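Local coordinates for protein ribosomal RNA small subunit methyltransferase E (Bacillus subtilis, PDB 1VHK) that probably methylates the N3 position of one uridine of 16S rRNA in the assembled 30S ribosomal subunit, with S-adenosylmethionine as methyl donor, at residues K82-L95 and A107-V120. Sequence-based numbering, arbitrary orientation.
Sequences KVYIASGLPKGDKL and AHAFIPFQAARSVV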
loop_
_atom_site.group_PDB
_atom_site.type_symbol
_atom_site.label_atom_id
_atom_site.label_comp_id
_atom_site.label_asym_id
_atom_site.label_seq_id
_atom_site.Cartn_x
_atom_site.Cartn_y
_atom_site.Cartn_z
ATOM N N LYS A 82 -10.610 -11.275 -6.180
ATOM C CA LYS A 82 -9.625 -11.016 -7.217
ATOM C C LYS A 82 -9.651 -9.594 -7.720
ATOM O O LYS A 82 -10.603 -9.156 -8.379
ATOM C CB LYS A 82 -9.868 -11.980 -8.402
ATOM C CG LYS A 82 -9.638 -13.427 -7.973
ATOM C CD LYS A 82 -9.583 -14.376 -9.144
ATOM C CE LYS A 82 -9.238 -15.793 -8.664
ATOM N NZ LYS A 82 -8.786 -16.662 -9.793
ATOM N N VAL A 83 -8.601 -8.804 -7.380
ATOM C CA VAL A 83 -8.682 -7.425 -7.862
ATOM C C VAL A 83 -7.660 -7.157 -8.934
ATOM O O VAL A 83 -6.542 -7.674 -8.935
ATOM C CB VAL A 83 -8.926 -6.350 -6.834
ATOM C CG1 VAL A 83 -8.839 -6.821 -5.399
ATOM C CG2 VAL A 83 -8.135 -5.079 -7.061
ATOM N N TYR A 84 -8.214 -6.679 -10.066
ATOM C CA TYR A 84 -7.449 -6.336 -11.240
ATOM C C TYR A 84 -7.242 -4.823 -11.351
ATOM O O TYR A 84 -8.203 -4.062 -11.404
ATOM C CB TYR A 84 -8.147 -6.798 -12.505
ATOM C CG TYR A 84 -8.150 -8.290 -12.703
ATOM C CD1 TYR A 84 -7.476 -8.869 -13.777
ATOM C CD2 TYR A 84 -8.841 -9.119 -11.842
ATOM C CE1 TYR A 84 -7.522 -10.238 -13.984
ATOM C CE2 TYR A 84 -8.899 -10.487 -12.031
ATOM C CZ TYR A 84 -8.229 -11.032 -13.103
ATOM O OH TYR A 84 -8.291 -12.388 -13.297
ATOM N N ILE A 85 -5.989 -4.425 -11.453
ATOM C CA ILE A 85 -5.636 -3.022 -11.562
ATOM C C ILE A 85 -5.374 -2.636 -13.017
ATOM O O ILE A 85 -4.427 -3.107 -13.634
ATOM C CB ILE A 85 -4.380 -2.693 -10.721
ATOM C CG1 ILE A 85 -4.497 -3.266 -9.319
ATOM C CG2 ILE A 85 -4.152 -1.190 -10.677
ATOM C CD1 ILE A 85 -5.738 -2.885 -8.555
ATOM N N ALA A 86 -6.209 -1.755 -13.567
ATOM C CA ALA A 86 -5.945 -1.225 -14.905
ATOM C C ALA A 86 -5.332 0.172 -14.788
ATOM O O ALA A 86 -6.083 1.080 -14.411
ATOM C CB ALA A 86 -7.233 -1.139 -15.715
ATOM N N SER A 87 -4.080 0.390 -15.206
ATOM C CA SER A 87 -3.537 1.737 -15.109
ATOM C C SER A 87 -3.211 2.436 -16.411
ATOM O O SER A 87 -2.397 1.988 -17.229
ATOM C CB SER A 87 -2.282 1.746 -14.214
ATOM O OG SER A 87 -2.432 0.924 -13.081
ATOM N N GLY A 88 -3.698 3.660 -16.604
ATOM C CA GLY A 88 -3.264 4.412 -17.809
ATOM C C GLY A 88 -1.761 4.700 -17.708
ATOM O O GLY A 88 -1.284 5.328 -16.751
ATOM N N LEU A 89 -0.993 4.228 -18.697
ATOM C CA LEU A 89 0.458 4.366 -18.681
ATOM C C LEU A 89 0.938 5.655 -18.035
ATOM O O LEU A 89 0.762 6.731 -18.611
ATOM C CB LEU A 89 1.035 4.230 -20.071
ATOM C CG LEU A 89 1.551 2.896 -20.575
ATOM C CD1 LEU A 89 1.947 1.944 -19.463
ATOM C CD2 LEU A 89 0.555 2.212 -21.513
ATOM N N PRO A 90 1.539 5.576 -16.864
ATOM C CA PRO A 90 2.049 6.754 -16.161
ATOM C C PRO A 90 3.443 7.093 -16.681
ATOM O O PRO A 90 4.038 6.301 -17.418
ATOM C CB PRO A 90 2.114 6.289 -14.715
ATOM C CG PRO A 90 2.283 4.818 -14.762
ATOM C CD PRO A 90 1.803 4.334 -16.098
ATOM N N LYS A 91 3.978 8.239 -16.297
ATOM C CA LYS A 91 5.300 8.634 -16.749
ATOM C C LYS A 91 6.394 8.105 -15.825
ATOM O O LYS A 91 6.151 7.284 -14.940
ATOM C CB LYS A 91 5.388 10.123 -16.959
ATOM C CG LYS A 91 5.143 11.041 -15.802
ATOM C CD LYS A 91 5.547 12.482 -16.083
ATOM C CE LYS A 91 5.123 12.943 -17.473
ATOM N NZ LYS A 91 3.719 12.579 -17.776
ATOM N N GLY A 92 7.631 8.540 -16.080
ATOM C CA GLY A 92 8.765 8.109 -15.268
ATOM C C GLY A 92 8.699 6.592 -15.107
ATOM O O GLY A 92 8.422 5.878 -16.065
ATOM N N ASP A 93 8.920 6.127 -13.901
ATOM C CA ASP A 93 8.841 4.728 -13.558
ATOM C C ASP A 93 7.735 4.444 -12.538
ATOM O O ASP A 93 7.853 3.478 -11.766
ATOM C CB ASP A 93 10.170 4.279 -12.922
ATOM C CG ASP A 93 11.229 4.016 -13.967
ATOM O OD1 ASP A 93 11.050 3.083 -14.779
ATOM O OD2 ASP A 93 12.237 4.766 -13.988
ATOM N N LYS A 94 6.603 5.135 -12.600
ATOM C CA LYS A 94 5.511 4.956 -11.661
ATOM C C LYS A 94 4.810 3.622 -11.782
ATOM O O LYS A 94 4.248 3.095 -10.807
ATOM C CB LYS A 94 4.524 6.120 -11.798
ATOM C CG LYS A 94 5.106 7.464 -11.414
ATOM C CD LYS A 94 4.348 8.597 -12.080
ATOM C CE LYS A 94 4.775 9.947 -11.543
ATOM N NZ LYS A 94 4.435 11.056 -12.462
ATOM N N LEU A 95 4.896 2.995 -12.957
ATOM C CA LEU A 95 4.282 1.694 -13.154
ATOM C C LEU A 95 4.954 0.620 -12.318
ATOM O O LEU A 95 4.268 -0.273 -11.810
ATOM C CB LEU A 95 4.209 1.280 -14.588
ATOM C CG LEU A 95 2.938 0.713 -15.159
ATOM C CD1 LEU A 95 3.246 -0.324 -16.239
ATOM C CD2 LEU A 95 1.983 0.145 -14.134
ATOM N N ALA A 107 -3.077 -7.248 -4.929
ATOM C CA ALA A 107 -3.622 -7.196 -6.284
ATOM C C ALA A 107 -3.479 -8.533 -6.988
ATOM O O ALA A 107 -2.449 -9.200 -6.873
ATOM C CB ALA A 107 -2.854 -6.133 -7.087
ATOM N N HIS A 108 -4.487 -8.911 -7.789
ATOM C CA HIS A 108 -4.471 -10.182 -8.491
ATOM C C HIS A 108 -3.806 -10.104 -9.848
ATOM O O HIS A 108 -3.171 -11.068 -10.271
ATOM C CB HIS A 108 -5.872 -10.826 -8.627
ATOM C CG HIS A 108 -5.799 -12.136 -9.373
ATOM N ND1 HIS A 108 -5.306 -13.296 -8.790
ATOM C CD2 HIS A 108 -6.062 -12.444 -10.660
ATOM C CE1 HIS A 108 -5.302 -14.267 -9.692
ATOM N NE2 HIS A 108 -5.760 -13.772 -10.829
ATOM N N ALA A 109 -3.879 -8.948 -10.513
ATOM C CA ALA A 109 -3.233 -8.897 -11.845
ATOM C C ALA A 109 -3.165 -7.435 -12.266
ATOM O O ALA A 109 -3.836 -6.654 -11.613
ATOM C CB ALA A 109 -4.020 -9.715 -12.856
ATOM N N PHE A 110 -2.233 -7.115 -13.194
ATOM C CA PHE A 110 -2.161 -5.713 -13.608
ATOM C C PHE A 110 -2.399 -5.592 -15.099
ATOM O O PHE A 110 -2.091 -6.497 -15.881
ATOM C CB PHE A 110 -0.825 -5.088 -13.238
ATOM C CG PHE A 110 -0.482 -5.085 -11.790
ATOM C CD1 PHE A 110 -0.796 -4.025 -10.977
ATOM C CD2 PHE A 110 0.137 -6.206 -11.235
ATOM C CE1 PHE A 110 -0.435 -4.038 -9.636
ATOM C CE2 PHE A 110 0.471 -6.245 -9.892
ATOM C CZ PHE A 110 0.192 -5.144 -9.099
ATOM N N ILE A 111 -3.084 -4.544 -15.521
ATOM C CA ILE A 111 -3.390 -4.361 -16.947
ATOM C C ILE A 111 -3.094 -2.906 -17.336
ATOM O O ILE A 111 -3.936 -2.056 -17.055
ATOM C CB ILE A 111 -4.882 -4.576 -17.232
ATOM C CG1 ILE A 111 -5.363 -5.971 -16.791
ATOM C CG2 ILE A 111 -5.158 -4.345 -18.703
ATOM C CD1 ILE A 111 -6.878 -6.036 -16.765
ATOM N N PRO A 112 -1.939 -2.652 -17.907
ATOM C CA PRO A 112 -1.548 -1.316 -18.334
ATOM C C PRO A 112 -2.246 -0.994 -19.646
ATOM O O PRO A 112 -2.447 -1.918 -20.453
ATOM C CB PRO A 112 -0.043 -1.416 -18.529
ATOM C CG PRO A 112 0.351 -2.741 -18.010
ATOM C CD PRO A 112 -0.869 -3.632 -18.212
ATOM N N PHE A 113 -2.603 0.259 -19.883
ATOM C CA PHE A 113 -3.300 0.524 -21.155
ATOM C C PHE A 113 -3.000 1.908 -21.644
ATOM O O PHE A 113 -2.721 2.774 -20.816
ATOM C CB PHE A 113 -4.808 0.260 -21.016
ATOM C CG PHE A 113 -5.501 1.258 -20.129
ATOM C CD1 PHE A 113 -5.736 0.982 -18.795
ATOM C CD2 PHE A 113 -5.895 2.481 -20.633
ATOM C CE1 PHE A 113 -6.347 1.916 -17.991
ATOM C CE2 PHE A 113 -6.464 3.435 -19.821
ATOM C CZ PHE A 113 -6.686 3.151 -18.485
ATOM N N GLN A 114 -2.980 2.086 -22.974
ATOM C CA GLN A 114 -2.683 3.441 -23.489
ATOM C C GLN A 114 -3.849 4.348 -23.136
ATOM O O GLN A 114 -5.001 3.963 -23.434
ATOM C CB GLN A 114 -2.542 3.421 -25.015
ATOM C CG GLN A 114 -1.868 4.651 -25.593
ATOM C CD GLN A 114 -0.463 4.865 -25.074
ATOM O OE1 GLN A 114 0.309 3.892 -24.924
ATOM N NE2 GLN A 114 -0.083 6.110 -24.769
ATOM N N ALA A 115 -3.626 5.489 -22.533
ATOM C CA ALA A 115 -4.781 6.373 -22.247
ATOM C C ALA A 115 -4.642 7.695 -22.994
ATOM O O ALA A 115 -3.538 8.220 -23.156
ATOM C CB ALA A 115 -4.891 6.556 -20.747
ATOM N N ALA A 116 -5.762 8.345 -23.296
ATOM C CA ALA A 116 -5.778 9.597 -24.039
ATOM C C ALA A 116 -4.756 10.591 -23.525
ATOM O O ALA A 116 -3.992 11.198 -24.308
ATOM C CB ALA A 116 -7.175 10.186 -24.050
ATOM N N ARG A 117 -4.675 10.771 -22.199
ATOM C CA ARG A 117 -3.694 11.674 -21.634
ATOM C C ARG A 117 -2.370 11.011 -21.298
ATOM O O ARG A 117 -1.510 11.691 -20.725
ATOM C CB ARG A 117 -4.248 12.415 -20.420
ATOM C CG ARG A 117 -5.182 13.554 -20.818
ATOM C CD ARG A 117 -6.334 13.660 -19.846
ATOM N NE ARG A 117 -7.252 14.738 -20.216
ATOM C CZ ARG A 117 -8.126 15.241 -19.349
ATOM N NH1 ARG A 117 -8.208 14.768 -18.113
ATOM N NH2 ARG A 117 -8.896 16.250 -19.728
ATOM N N SER A 118 -2.181 9.735 -21.603
ATOM C CA SER A 118 -0.900 9.076 -21.382
ATOM C C SER A 118 0.161 9.779 -22.252
ATOM O O SER A 118 0.166 9.650 -23.469
ATOM C CB SER A 118 -0.929 7.606 -21.745
ATOM O OG SER A 118 -1.471 6.797 -20.752
ATOM N N VAL A 119 1.061 10.486 -21.606
ATOM C CA VAL A 119 2.108 11.253 -22.230
ATOM C C VAL A 119 3.152 10.409 -22.938
ATOM O O VAL A 119 3.900 10.923 -23.778
ATOM C CB VAL A 119 2.815 12.196 -21.227
ATOM C CG1 VAL A 119 1.820 12.728 -20.206
ATOM C CG2 VAL A 119 3.990 11.510 -20.551
ATOM N N VAL A 120 3.238 9.137 -22.589
ATOM C CA VAL A 120 4.234 8.243 -23.155
ATOM C C VAL A 120 3.652 7.318 -24.204
ATOM O O VAL A 120 2.543 6.811 -24.060
ATOM C CB VAL A 120 4.908 7.434 -22.026
ATOM C CG1 VAL A 120 5.537 8.382 -21.008
ATOM C CG2 VAL A 120 3.917 6.506 -21.342
#
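K82 lays its extended chain along H108, with CD over the centre of the imidazole, 4.2 Å from the ring centroid. The imidazole reaches this place because its CG stands anti to the backbone N (chi1 180°), which also sets its CD2 3.5 Å from Y84 OH; the two rings meet obliquely, planes at 54°. On the backbone between K82 and Y84, V83 O accepts H108 N and, weakly, A109 N. From here two parallel strands, 82-88 and 109-113, run in register: I85 N donates a nearly straight bond (174° at the hydrogen) to A109 O, and I85 O accepts I111 N at 2.7 Å. Y84 CD1 packs on A109 CB, whereas I85 CB meets F110 CD1 on the other face of the sheet. A86 CB touches F113 CE1, and G88 CA sits over a face of the same phenyl ring, 3.9 Å from its centroid. L89 N still bonds F113 O, and L89 O accepts S118 OG at 3.1 Å. S118 OG also accepts A115 N, within the type I turn from A115 to S118, joining the two loops beyond the strands; an alanine in place of S118 would probably leave both L89 O and A115 N without this partner and the loops less firmly tied. The pairing illustrates the right-handed beta-alpha-beta crossover, here made through helix 94-104 in the methyltransferase domain, of the SPOUT superfamily. Strand 200-205 flanks 82-88 on the side away from 109-113; helix 239-253 covers V83 and I85, while helix 159-165 packs against A86 and F113.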